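Local atomic coordinates of DNA polymerase beta (Leishmania infantum, PDB entry 4P4M), a protein that catalyses template-dependent addition of deoxyribonucleotides to DNA as a type-X family polymerase, probably acting in base excision repair of abasic sites. Residues 99-104 with 110-115; 145-150 with 245-250; 286-291 with 298-303. One frame throughout, in Å; residues are numbered along the deposited sequence.

Contact 1: 99-104 with 110-115; sequences QELTQV and RAAAAL. With NA (sodium ion), chain F; nucleotides of chain B.
Leu-101 and Ala-112 pack against each other while their two segments hold DNA by different means, one through a metal ion and one through backbone N-H groups. No hydrogen bond crosses between 99-104 and 110-115. The join is apolar and small. CB of Leu-101 lies 3.8 Å from CB of Ala-112. Further out, Leu-101 CD1 comes within 4.1 Å of Leu-115 CB, and the two leucine side chains cross at a slant. Thr-102 adds its methyl, with CG2 4.0 Å from Ala-112 CB. Its chi1 of 59° sets OG1 between the backbone N and the carbonyl carbon, and OG1 bonds to the carbonyl of Ile-98. The short alanine lets the helix end and helix 109-119 come close, with the CA atoms of Leu-101 and Ala-112 5.7 Å apart. Helix 93-101 then ends in a type I beta turn from Leu-101 to Val-104. This turn presents two carbonyls to the sodium ion, Thr-102 O at 2.6 Å and Val-104 O at 2.7 Å. Two waters, Phe-107 O and a DNA phosphate complete the six ligands. On the other segment, Ala-111 N gives a hydrogen bond of 2.8 Å to OP1 of DG3 of chain B. Arg-110 N gives one of 3.1 Å to OP2 of the same phosphate. The Arg-110 guanidinium has OP1 of DA2 of chain B over one face. These features are those of a helix-hairpin-helix motif, which binds the DNA backbone without reading bases. Helix 124-130 packs against this pair through Leu-127, which meets Leu-101, Val-104 and Leu-115. Helix 139-146 adds Gln-141 beside Ala-111.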
loop_
_atom_site.group_PDB
_atom_site.type_symbol
_atom_site.label_atom_id
_atom_site.label_comp_id
_atom_site.label_asym_id
_atom_site.label_seq_id
_atom_site.Cartn_x
_atom_site.Cartn_y
_atom_site.Cartn_z
ATOM N N GLN A 99 -9.890 21.448 7.970
ATOM C CA GLN A 99 -10.708 20.235 7.951
ATOM C C GLN A 99 -11.276 19.982 6.554
ATOM O O GLN A 99 -11.563 18.845 6.176
ATOM C CB GLN A 99 -11.849 20.335 8.966
ATOM N N GLU A 100 -11.440 21.063 5.801
ATOM C CA GLU A 100 -11.966 21.007 4.447
ATOM C C GLU A 100 -10.881 20.581 3.464
ATOM O O GLU A 100 -11.050 19.626 2.700
ATOM C CB GLU A 100 -12.494 22.391 4.057
ATOM C CG GLU A 100 -12.887 22.542 2.604
ATOM C CD GLU A 100 -14.317 22.114 2.338
ATOM O OE1 GLU A 100 -14.996 21.682 3.297
ATOM O OE2 GLU A 100 -14.759 22.217 1.172
ATOM N N LEU A 101 -9.763 21.301 3.492
ATOM C CA LEU A 101 -8.693 21.098 2.523
ATOM C C LEU A 101 -7.980 19.753 2.679
ATOM O O LEU A 101 -7.498 19.186 1.698
ATOM C CB LEU A 101 -7.701 22.264 2.580
ATOM C CG LEU A 101 -8.263 23.603 2.090
ATOM C CD1 LEU A 101 -7.350 24.767 2.465
ATOM C CD2 LEU A 101 -8.493 23.567 0.583
ATOM N N THR A 102 -7.920 19.234 3.902
ATOM C CA THR A 102 -7.272 17.945 4.119
ATOM C C THR A 102 -8.098 16.796 3.547
ATOM O O THR A 102 -7.729 15.639 3.688
ATOM C CB THR A 102 -6.968 17.670 5.611
ATOM O OG1 THR A 102 -8.183 17.702 6.371
ATOM C CG2 THR A 102 -5.988 18.703 6.160
ATOM N N GLN A 103 -9.221 17.105 2.907
ATOM C CA GLN A 103 -9.971 16.063 2.209
ATOM C C GLN A 103 -9.245 15.647 0.929
ATOM O O GLN A 103 -9.445 14.540 0.427
ATOM C CB GLN A 103 -11.389 16.527 1.871
ATOM C CG GLN A 103 -12.298 16.726 3.067
ATOM C CD GLN A 103 -13.718 17.074 2.657
ATOM O OE1 GLN A 103 -14.625 16.246 2.753
ATOM N NE2 GLN A 103 -13.918 18.301 2.190
ATOM N N VAL A 104 -8.403 16.537 0.403
ATOM C CA VAL A 104 -7.647 16.246 -0.816
ATOM C C VAL A 104 -6.408 15.390 -0.549
ATOM O O VAL A 104 -5.626 15.695 0.337
ATOM C CB VAL A 104 -7.196 17.524 -1.523
ATOM C CG1 VAL A 104 -6.530 17.174 -2.854
ATOM C CG2 VAL A 104 -8.374 18.458 -1.730
ATOM N N ARG A 110 -0.510 20.648 7.610
ATOM C CA ARG A 110 0.549 21.608 7.325
ATOM C C ARG A 110 0.335 22.334 5.996
ATOM O O ARG A 110 0.435 23.564 5.928
ATOM C CB ARG A 110 1.917 20.925 7.347
ATOM C CG ARG A 110 3.081 21.893 7.359
ATOM C CD ARG A 110 2.924 22.888 8.494
ATOM N NE ARG A 110 2.652 22.218 9.763
ATOM C CZ ARG A 110 3.591 21.869 10.636
ATOM N NH1 ARG A 110 4.865 22.133 10.379
ATOM N NH2 ARG A 110 3.255 21.260 11.765
ATOM N N ALA A 111 0.039 21.574 4.944
ATOM C CA ALA A 111 -0.183 22.150 3.616
ATOM C C ALA A 111 -1.464 22.978 3.570
ATOM O O ALA A 111 -1.532 24.003 2.889
ATOM C CB ALA A 111 -0.227 21.046 2.550
ATOM N N ALA A 112 -2.477 22.523 4.296
ATOM C CA ALA A 112 -3.765 23.210 4.321
ATOM C C ALA A 112 -3.618 24.601 4.942
ATOM O O ALA A 112 -4.175 25.578 4.438
ATOM C CB ALA A 112 -4.792 22.380 5.086
ATOM N N ALA A 113 -2.854 24.685 6.028
ATOM C CA ALA A 113 -2.575 25.967 6.674
ATOM C C ALA A 113 -1.897 26.936 5.707
ATOM O O ALA A 113 -2.317 28.086 5.567
ATOM C CB ALA A 113 -1.718 25.761 7.908
ATOM N N ALA A 114 -0.851 26.467 5.033
ATOM C CA ALA A 114 -0.122 27.302 4.083
ATOM C C ALA A 114 -1.037 27.844 2.990
ATOM O O ALA A 114 -0.916 29.003 2.591
ATOM C CB ALA A 114 1.043 26.535 3.477
ATOM N N LEU A 115 -1.949 27.003 2.505
ATOM C CA LEU A 115 -2.915 27.414 1.490
ATOM C C LEU A 115 -3.793 28.552 1.995
ATOM O O LEU A 115 -4.073 29.505 1.270
ATOM C CB LEU A 115 -3.805 26.235 1.085
ATOM C CG LEU A 115 -3.263 25.233 0.067
ATOM C CD1 LEU A 115 -4.206 24.041 -0.051
ATOM C CD2 LEU A 115 -3.065 25.894 -1.282
HETATM NA NA NA F . -5.462 14.618 2.812
ATOM P P DG B 3 1.229 17.838 5.676
ATOM O OP1 DG B 3 0.727 18.851 4.730
ATOM O OP2 DG B 3 0.807 17.847 7.091
ATOM O "O5'" DG B 3 0.883 16.390 5.078
ATOM C "C5'" DG B 3 1.163 16.117 3.709
ATOM C "C4'" DG B 3 0.994 14.632 3.417
ATOM O "O4'" DG B 3 2.101 13.893 4.009
ATOM C "C3'" DG B 3 -0.289 14.001 3.962
ATOM O "O3'" DG B 3 -1.153 13.644 2.865
ATOM C "C2'" DG B 3 0.189 12.787 4.766
ATOM C "C1'" DG B 3 1.625 12.592 4.279
ATOM N N9 DG B 3 2.481 11.902 5.251
ATOM C C8 DG B 3 2.631 12.159 6.598
ATOM N N7 DG B 3 3.473 11.350 7.200
ATOM C C5 DG B 3 3.904 10.504 6.189
ATOM C C6 DG B 3 4.813 9.420 6.239
ATOM O O6 DG B 3 5.421 8.997 7.229
ATOM N N1 DG B 3 4.973 8.814 4.987
ATOM C C2 DG B 3 4.328 9.219 3.837
ATOM N N2 DG B 3 4.604 8.525 2.724
ATOM N N3 DG B 3 3.470 10.239 3.776
ATOM C C4 DG B 3 3.305 10.826 4.988
ATOM P P DA B 2 5.953 18.166 10.196
ATOM O OP1 DA B 2 5.605 19.597 10.294
ATOM O OP2 DA B 2 5.468 17.196 11.206
ATOM O "O5'" DA B 2 5.479 17.621 8.770
ATOM C "C5'" DA B 2 5.887 18.278 7.585
ATOM C "C4'" DA B 2 5.037 17.800 6.419
ATOM O "O4'" DA B 2 5.587 16.597 5.826
ATOM C "C3'" DA B 2 3.592 17.468 6.758
ATOM O "O3'" DA B 2 2.831 17.885 5.635
ATOM C "C2'" DA B 2 3.608 15.946 6.934
ATOM C "C1'" DA B 2 4.694 15.504 5.952
ATOM N N9 DA B 2 5.543 14.379 6.358
ATOM C C8 DA B 2 6.049 14.132 7.604
ATOM N N7 DA B 2 6.805 13.059 7.671
ATOM C C5 DA B 2 6.815 12.574 6.376
ATOM C C6 DA B 2 7.443 11.457 5.789
ATOM N N6 DA B 2 8.218 10.596 6.467
ATOM N N1 DA B 2 7.240 11.262 4.469
ATOM C C2 DA B 2 6.466 12.116 3.788
ATOM N N3 DA B 2 5.827 13.202 4.232
ATOM C C4 DA B 2 6.044 13.376 5.550
HETATM O O HOH W 1 -6.800 12.740 2.079
HETATM O O HOH W 2 -5.510 13.657 5.041
#

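Contact 2: 145-150 with 245-250; sequences IKYFYD and MGMGRL
Tyr-147, at the break between helices 139-146 and 148-151, faces Met-247 of strand 243-248, with their CA atoms 8.5 Å apart. The backbones do not bond, and the gap is filled by side chains. Met-247 has CG anti to its carbonyl carbon (chi1 -59°), which sets CG over the centre of the Tyr-147 ring. CG lies 4.0 Å from the centroid and 11° off the ring normal, a CH-pi contact. Bends at chi2 and chi3 bring the sulfur and methyl back over the ring. The sulfur sits obliquely at 4.9 Å from SD to the same centroid, a Met-aromatic contact. The methyl curls over the inner end of the ring, with Met-247 CE 3.9 Å from Tyr-147 CD2. Arg-249 approaches the ring at its edge, NH2 lying 4.2 Å from CE2 of Tyr-147. Asp-150 OD2 is also 4.2 Å from Arg-249 NH2. That pair attracts by charge alone. It is too long for a salt bridge, and the oxygen lies well out of the guanidinium plane, where no N-H points at it. Glu-234 holds both polar ends, by a hydrogen bond from Tyr-147 OH and a salt bridge with Arg-249 NE; Arg-249 NH1 also bonds to the carbonyl of Tyr-267. The contact joins the short helices ending the fingers region to the palm sheet, where strand 243-248 runs antiparallel to 233-236 and 270-277.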
loop_
_atom_site.group_PDB
_atom_site.type_symbol
_atom_site.label_atom_id
_atom_site.label_comp_id
_atom_site.label_asym_id
_atom_site.label_seq_id
_atom_site.Cartn_x
_atom_site.Cartn_y
_atom_site.Cartn_z
ATOM N N ILE A 145 -5.588 16.473 -6.673
ATOM C CA ILE A 145 -6.507 17.496 -7.141
ATOM C C ILE A 145 -7.192 17.093 -8.445
ATOM O O ILE A 145 -8.419 17.154 -8.561
ATOM C CB ILE A 145 -5.771 18.832 -7.328
ATOM C CG1 ILE A 145 -5.389 19.407 -5.959
ATOM C CG2 ILE A 145 -6.625 19.799 -8.146
ATOM C CD1 ILE A 145 -4.310 20.486 -6.016
ATOM N N LYS A 146 -6.400 16.672 -9.422
ATOM C CA LYS A 146 -6.937 16.296 -10.731
ATOM C C LYS A 146 -7.948 15.151 -10.659
ATOM O O LYS A 146 -8.939 15.135 -11.406
ATOM C CB LYS A 146 -5.799 15.928 -11.693
ATOM C CG LYS A 146 -6.295 15.425 -13.043
ATOM C CD LYS A 146 -5.159 15.177 -14.022
ATOM C CE LYS A 146 -5.705 14.773 -15.388
ATOM N NZ LYS A 146 -4.614 14.535 -16.374
ATOM N N TYR A 147 -7.698 14.192 -9.765
ATOM C CA TYR A 147 -8.553 13.010 -9.623
ATOM C C TYR A 147 -9.472 13.062 -8.397
ATOM O O TYR A 147 -9.920 12.025 -7.905
ATOM C CB TYR A 147 -7.691 11.730 -9.586
ATOM C CG TYR A 147 -7.066 11.395 -10.928
ATOM C CD1 TYR A 147 -5.815 11.897 -11.287
ATOM C CD2 TYR A 147 -7.739 10.596 -11.848
ATOM C CE1 TYR A 147 -5.242 11.597 -12.528
ATOM C CE2 TYR A 147 -7.169 10.290 -13.091
ATOM C CZ TYR A 147 -5.928 10.800 -13.419
ATOM O OH TYR A 147 -5.373 10.499 -14.648
ATOM N N PHE A 148 -9.767 14.270 -7.919
ATOM C CA PHE A 148 -10.617 14.439 -6.734
ATOM C C PHE A 148 -11.946 13.686 -6.827
ATOM O O PHE A 148 -12.318 12.985 -5.891
ATOM C CB PHE A 148 -10.861 15.926 -6.427
ATOM C CG PHE A 148 -11.637 16.164 -5.147
ATOM C CD1 PHE A 148 -11.015 16.067 -3.911
ATOM C CD2 PHE A 148 -12.987 16.479 -5.188
ATOM C CE1 PHE A 148 -11.731 16.275 -2.736
ATOM C CE2 PHE A 148 -13.705 16.696 -4.018
ATOM C CZ PHE A 148 -13.078 16.589 -2.793
ATOM N N TYR A 149 -12.663 13.819 -7.943
ATOM C CA TYR A 149 -13.935 13.103 -8.084
ATOM C C TYR A 149 -13.743 11.576 -7.999
ATOM O O TYR A 149 -14.390 10.904 -7.180
ATOM C CB TYR A 149 -14.703 13.514 -9.366
ATOM C CG TYR A 149 -15.758 12.498 -9.756
ATOM C CD1 TYR A 149 -17.027 12.507 -9.175
ATOM C CD2 TYR A 149 -15.464 11.500 -10.676
ATOM C CE1 TYR A 149 -17.982 11.543 -9.523
ATOM C CE2 TYR A 149 -16.392 10.548 -11.022
ATOM C CZ TYR A 149 -17.643 10.565 -10.443
ATOM O OH TYR A 149 -18.536 9.592 -10.815
ATOM N N ASP A 150 -12.844 11.031 -8.824
ATOM C CA ASP A 150 -12.603 9.579 -8.847
ATOM C C ASP A 150 -12.188 9.041 -7.474
ATOM O O ASP A 150 -12.666 7.994 -7.028
ATOM C CB ASP A 150 -11.500 9.202 -9.858
ATOM C CG ASP A 150 -11.961 9.285 -11.305
ATOM O OD1 ASP A 150 -13.186 9.244 -11.553
ATOM O OD2 ASP A 150 -11.087 9.384 -12.200
ATOM N N MET A 245 2.545 4.101 -5.845
ATOM C CA MET A 245 1.188 4.615 -5.630
ATOM C C MET A 245 0.786 5.457 -6.842
ATOM O O MET A 245 1.465 6.435 -7.164
ATOM C CB MET A 245 1.133 5.505 -4.377
ATOM C CG MET A 245 1.434 4.791 -3.062
ATOM S SD MET A 245 1.800 5.951 -1.711
ATOM C CE MET A 245 0.436 7.107 -1.836
ATOM N N GLY A 246 -0.317 5.089 -7.497
ATOM C CA GLY A 246 -0.802 5.815 -8.662
ATOM C C GLY A 246 -2.285 5.608 -8.946
ATOM O O GLY A 246 -3.032 5.128 -8.087
ATOM N N MET A 247 -2.712 5.984 -10.148
ATOM C CA MET A 247 -4.103 5.835 -10.567
ATOM C C MET A 247 -4.145 4.825 -11.710
ATOM O O MET A 247 -3.437 4.983 -12.713
ATOM C CB MET A 247 -4.681 7.171 -11.061
ATOM C CG MET A 247 -4.661 8.314 -10.039
ATOM S SD MET A 247 -5.626 7.990 -8.540
ATOM C CE MET A 247 -7.260 7.734 -9.255
ATOM N N GLY A 248 -4.953 3.784 -11.540
ATOM C CA GLY A 248 -5.133 2.759 -12.552
ATOM C C GLY A 248 -6.585 2.657 -13.009
ATOM O O GLY A 248 -7.510 2.700 -12.199
ATOM N N ARG A 249 -6.786 2.521 -14.312
ATOM C CA ARG A 249 -8.140 2.482 -14.882
ATOM C C ARG A 249 -8.270 1.291 -15.824
ATOM O O ARG A 249 -7.494 1.177 -16.776
ATOM C CB ARG A 249 -8.407 3.774 -15.660
ATOM C CG ARG A 249 -9.849 3.935 -16.172
ATOM C CD ARG A 249 -9.972 5.043 -17.231
ATOM N NE ARG A 249 -9.464 6.355 -16.814
ATOM C CZ ARG A 249 -10.206 7.353 -16.329
ATOM N NH1 ARG A 249 -11.519 7.208 -16.145
ATOM N NH2 ARG A 249 -9.627 8.506 -16.007
ATOM N N LEU A 250 -9.230 0.402 -15.567
ATOM C CA LEU A 250 -9.475 -0.723 -16.475
ATOM C C LEU A 250 -9.866 -0.199 -17.867
ATOM O O LEU A 250 -10.550 0.815 -17.987
ATOM C CB LEU A 250 -10.588 -1.636 -15.931
ATOM C CG LEU A 250 -10.326 -2.422 -14.634
ATOM C CD1 LEU A 250 -11.637 -2.830 -13.982
ATOM C CD2 LEU A 250 -9.431 -3.658 -14.873
#

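Contact 3: 286-291 with 298-303. With D3T (2',3'-dideoxy-thymidine-5'-triphosphate), chain D; nucleotides of chain C.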
loop_
_atom_site.group_PDB
_atom_site.type_symbol
_atom_site.label_atom_id
_atom_site.label_comp_id
_atom_site.label_asym_id
_atom_site.label_seq_id
_atom_site.Cartn_x
_atom_site.Cartn_y
_atom_site.Cartn_z
ATOM N N MET A 286 1.129 -10.420 4.001
ATOM C CA MET A 286 -0.305 -10.654 3.862
ATOM C C MET A 286 -1.049 -10.145 5.097
ATOM O O MET A 286 -2.106 -9.516 4.978
ATOM C CB MET A 286 -0.606 -12.134 3.604
ATOM C CG MET A 286 -0.244 -12.577 2.197
ATOM S SD MET A 286 -0.419 -14.349 1.958
ATOM C CE MET A 286 -2.187 -14.533 2.181
ATOM N N LEU A 287 -0.492 -10.388 6.283
ATOM C CA LEU A 287 -1.108 -9.865 7.507
ATOM C C LEU A 287 -1.148 -8.340 7.501
ATOM O O LEU A 287 -2.189 -7.732 7.758
ATOM C CB LEU A 287 -0.350 -10.321 8.758
ATOM C CG LEU A 287 -0.702 -11.659 9.395
ATOM C CD1 LEU A 287 0.367 -12.025 10.432
ATOM C CD2 LEU A 287 -2.108 -11.603 10.027
ATOM N N THR A 288 -0.002 -7.725 7.230
ATOM C CA THR A 288 0.105 -6.266 7.280
ATOM C C THR A 288 -0.819 -5.597 6.271
ATOM O O THR A 288 -1.561 -4.661 6.611
ATOM C CB THR A 288 1.560 -5.785 7.011
ATOM O OG1 THR A 288 2.404 -6.167 8.104
ATOM C CG2 THR A 288 1.605 -4.267 6.847
ATOM N N PHE A 289 -0.771 -6.049 5.020
ATOM C CA PHE A 289 -1.502 -5.322 3.980
ATOM C C PHE A 289 -2.985 -5.677 3.905
ATOM O O PHE A 289 -3.752 -4.997 3.245
ATOM C CB PHE A 289 -0.780 -5.388 2.626
ATOM C CG PHE A 289 0.604 -4.803 2.685
ATOM C CD1 PHE A 289 0.779 -3.468 3.018
ATOM C CD2 PHE A 289 1.721 -5.588 2.458
ATOM C CE1 PHE A 289 2.052 -2.912 3.105
ATOM C CE2 PHE A 289 3.000 -5.041 2.545
ATOM C CZ PHE A 289 3.159 -3.704 2.867
ATOM N N THR A 290 -3.382 -6.726 4.618
ATOM C CA THR A 290 -4.801 -7.033 4.808
ATOM C C THR A 290 -5.421 -6.168 5.922
ATOM O O THR A 290 -6.557 -5.719 5.802
ATOM C CB THR A 290 -5.027 -8.555 5.079
ATOM O OG1 THR A 290 -4.573 -9.309 3.945
ATOM C CG2 THR A 290 -6.529 -8.867 5.306
ATOM N N GLY A 291 -4.680 -5.912 6.995
ATOM C CA GLY A 291 -5.204 -5.063 8.059
ATOM C C GLY A 291 -6.380 -5.719 8.779
ATOM O O GLY A 291 -6.438 -6.952 8.857
ATOM N N ILE A 298 -3.108 -3.596 17.202
ATOM C CA ILE A 298 -3.359 -4.569 18.278
ATOM C C ILE A 298 -2.396 -5.765 18.222
ATOM O O ILE A 298 -1.831 -6.175 19.245
ATOM C CB ILE A 298 -4.832 -5.062 18.258
ATOM C CG1 ILE A 298 -5.773 -3.931 18.688
ATOM C CG2 ILE A 298 -5.018 -6.286 19.156
ATOM C CD1 ILE A 298 -7.227 -4.171 18.335
ATOM N N MET A 299 -2.199 -6.330 17.034
ATOM C CA MET A 299 -1.286 -7.471 16.891
ATOM C C MET A 299 0.176 -7.071 17.149
ATOM O O MET A 299 0.947 -7.835 17.744
ATOM C CB MET A 299 -1.448 -8.145 15.513
ATOM C CG MET A 299 -0.564 -9.382 15.310
ATOM S SD MET A 299 -0.918 -10.319 13.791
ATOM C CE MET A 299 -1.929 -11.659 14.418
ATOM N N ARG A 300 0.562 -5.874 16.712
ATOM C CA ARG A 300 1.926 -5.398 16.957
ATOM C C ARG A 300 2.159 -5.096 18.450
ATOM O O ARG A 300 3.266 -5.279 18.965
ATOM C CB ARG A 300 2.266 -4.198 16.051
ATOM C CG ARG A 300 2.365 -4.616 14.571
ATOM C CD ARG A 300 2.351 -3.446 13.568
ATOM N NE ARG A 300 2.473 -3.972 12.204
ATOM C CZ ARG A 300 2.939 -3.283 11.167
ATOM N NH1 ARG A 300 3.300 -2.009 11.312
ATOM N NH2 ARG A 300 3.036 -3.873 9.980
ATOM N N GLN A 301 1.119 -4.640 19.140
ATOM C CA GLN A 301 1.188 -4.440 20.589
ATOM C C GLN A 301 1.360 -5.787 21.303
ATOM O O GLN A 301 2.135 -5.910 22.256
ATOM C CB GLN A 301 -0.069 -3.727 21.103
ATOM C CG GLN A 301 -0.122 -2.231 20.806
ATOM C CD GLN A 301 -1.473 -1.601 21.148
ATOM O OE1 GLN A 301 -2.498 -2.284 21.207
ATOM N NE2 GLN A 301 -1.473 -0.289 21.377
ATOM N N ALA A 302 0.616 -6.797 20.850
ATOM C CA ALA A 302 0.752 -8.142 21.413
ATOM C C ALA A 302 2.188 -8.653 21.248
ATOM O O ALA A 302 2.751 -9.273 22.161
ATOM C CB ALA A 302 -0.236 -9.106 20.759
ATOM N N ALA A 303 2.778 -8.400 20.080
ATOM C CA ALA A 303 4.169 -8.767 19.830
ATOM C C ALA A 303 5.104 -8.081 20.829
ATOM O O ALA A 303 5.954 -8.728 21.448
ATOM C CB ALA A 303 4.574 -8.419 18.368
HETATM P PA D3T D . -5.947 1.064 3.494
HETATM O O1A D3T D . -5.905 0.897 2.013
HETATM O O2A D3T D . -5.614 2.450 3.971
HETATM O "O5'" D3T D . -4.327 0.368 3.775
HETATM C "C5'" D3T D . -4.197 -0.912 3.411
HETATM C "C4'" D3T D . -3.528 -1.778 4.549
HETATM O "O4'" D3T D . -2.379 -1.111 5.082
HETATM C "C1'" D3T D . -2.287 -1.347 6.447
HETATM N N1 D3T D . -2.180 -0.047 7.176
HETATM C C6 D3T D . -2.972 1.019 6.784
HETATM C C2 D3T D . -1.290 0.075 8.315
HETATM O O2 D3T D . -0.602 -0.850 8.675
HETATM N N3 D3T D . -1.261 1.327 8.983
HETATM C C4 D3T D . -2.044 2.303 8.542
HETATM O O4 D3T D . -1.990 3.479 9.200
HETATM C C5 D3T D . -2.940 2.239 7.434
HETATM C C5M D3T D . -3.753 3.415 7.065
HETATM C "C2'" D3T D . -3.555 -2.091 6.926
HETATM C "C3'" D3T D . -4.492 -1.943 5.746
HETATM O O3A D3T D . -6.730 0.111 4.428
HETATM P PB D3T D . -8.134 -0.767 3.883
HETATM O O1B D3T D . -7.556 -1.478 2.707
HETATM O O2B D3T D . -8.252 -1.584 5.137
HETATM O O3B D3T D . -9.383 0.072 3.583
HETATM P PG D3T D . -9.952 0.918 2.217
HETATM O O1G D3T D . -8.925 0.765 1.136
HETATM O O2G D3T D . -10.060 2.345 2.735
HETATM O O3G D3T D . -11.257 0.232 1.878
ATOM O OP3 DA C 1 2.330 1.954 21.060
ATOM P P DA C 1 1.667 2.350 19.796
ATOM O OP1 DA C 1 2.284 3.608 19.335
ATOM O OP2 DA C 1 0.212 2.270 20.021
ATOM O "O5'" DA C 1 2.015 1.259 18.680
ATOM C "C5'" DA C 1 1.950 -0.123 18.936
ATOM C "C4'" DA C 1 2.697 -0.839 17.816
ATOM O "O4'" DA C 1 1.994 -0.610 16.567
ATOM C "C3'" DA C 1 4.132 -0.369 17.589
ATOM O "O3'" DA C 1 4.888 -1.533 17.258
ATOM C "C2'" DA C 1 3.990 0.628 16.430
ATOM C "C1'" DA C 1 2.823 0.054 15.625
ATOM N N9 DA C 1 1.992 1.050 14.929
ATOM C C8 DA C 1 1.579 2.255 15.439
ATOM N N7 DA C 1 0.830 2.955 14.617
ATOM C C5 DA C 1 0.733 2.159 13.489
ATOM C C6 DA C 1 0.059 2.357 12.259
ATOM N N6 DA C 1 -0.650 3.467 11.984
ATOM N N1 DA C 1 0.147 1.380 11.335
ATOM C C2 DA C 1 0.874 0.284 11.630
ATOM N N3 DA C 1 1.546 -0.010 12.751
ATOM C C4 DA C 1 1.435 0.979 13.661
ATOM P P DT C 2 6.490 -1.468 17.127
ATOM O OP1 DT C 2 7.019 -2.820 17.418
ATOM O OP2 DT C 2 6.974 -0.293 17.890
ATOM O "O5'" DT C 2 6.718 -1.143 15.583
ATOM C "C5'" DT C 2 6.364 -2.134 14.621
ATOM C "C4'" DT C 2 6.381 -1.513 13.238
ATOM O "O4'" DT C 2 5.284 -0.572 13.105
ATOM C "C3'" DT C 2 7.662 -0.753 12.868
ATOM O "O3'" DT C 2 8.361 -1.581 11.924
ATOM C "C2'" DT C 2 7.147 0.552 12.253
ATOM C "C1'" DT C 2 5.653 0.277 12.045
ATOM N N1 DT C 2 4.793 1.511 11.996
ATOM C C2 DT C 2 3.964 1.695 10.903
ATOM O O2 DT C 2 3.871 0.916 9.972
ATOM N N3 DT C 2 3.225 2.841 10.925
ATOM C C4 DT C 2 3.221 3.806 11.908
ATOM O O4 DT C 2 2.507 4.802 11.806
ATOM C C5 DT C 2 4.098 3.562 13.027
ATOM C C7 DT C 2 4.173 4.562 14.155
ATOM C C6 DT C 2 4.839 2.443 13.020
#
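Thr-288 and Arg-300 form the close part of this contact, and Leu-287 with Met-299 the looser part. Arg-300 NH2 reaches Thr-288 OG1 at 3.0 Å, with the oxygen at the edge of the guanidinium and near its plane. The bond is weak, its N-H to oxygen angle only 134°. The arginine stays extended from CG to NE, which carries the guanidinium across the gap to the threonine and the DNA. Its other terminal nitrogen, NH1, lies 3.0 Å from N3 of DA1 of chain C and 3.3 Å from O2 of DT2 of chain C. Both are weak hydrogen bonds, so several modest bonds share the group. A long, weak ion pair links NH2 to Glu-312. Behind this, Leu-287 CD1 touches Met-299 SD at 4.0 Å, the side chains crossing at about a right angle. The helix backbones stay well apart here, 9.7 Å between the CA atoms of these two residues. On the outer side of helix 293-305, Gln-301 is exposed. The other helix turns toward the incoming nucleotide. Phe-289 presents its ring edge to O4' of the D3T sugar. Gly-291 leaves the helix with positive phi, its CA 3.6 Å from C2' of D3T. These helices form one wall of the nucleotide-binding pocket of a type-X polymerase, in its thumb region, with an arginine on the minor-groove side of the template.

How the contacts relate
Contacts 1 and 2 adjoin. Val-104 CG1 of contact 1 packs on Ile-145 CG1 of contact 2 at 4.0 Å, and Val-104 CG2 meets Phe-148 CE1 at 4.1 Å. Contact 3 stands apart, its nearest atoms about 20 Å from contact 1 and about 10 Å from contact 2. Contacts 2 and 3 lie on opposite sides of the chain's centre. Between them is the active site. The Met-247 side chain is about 13 Å from the bound D3T and about 8 Å from the side chain of Asp-196, a magnesium ligand. Contact 3 lines the D3T pocket itself and also touches template chain C, while contact 1 holds chain B.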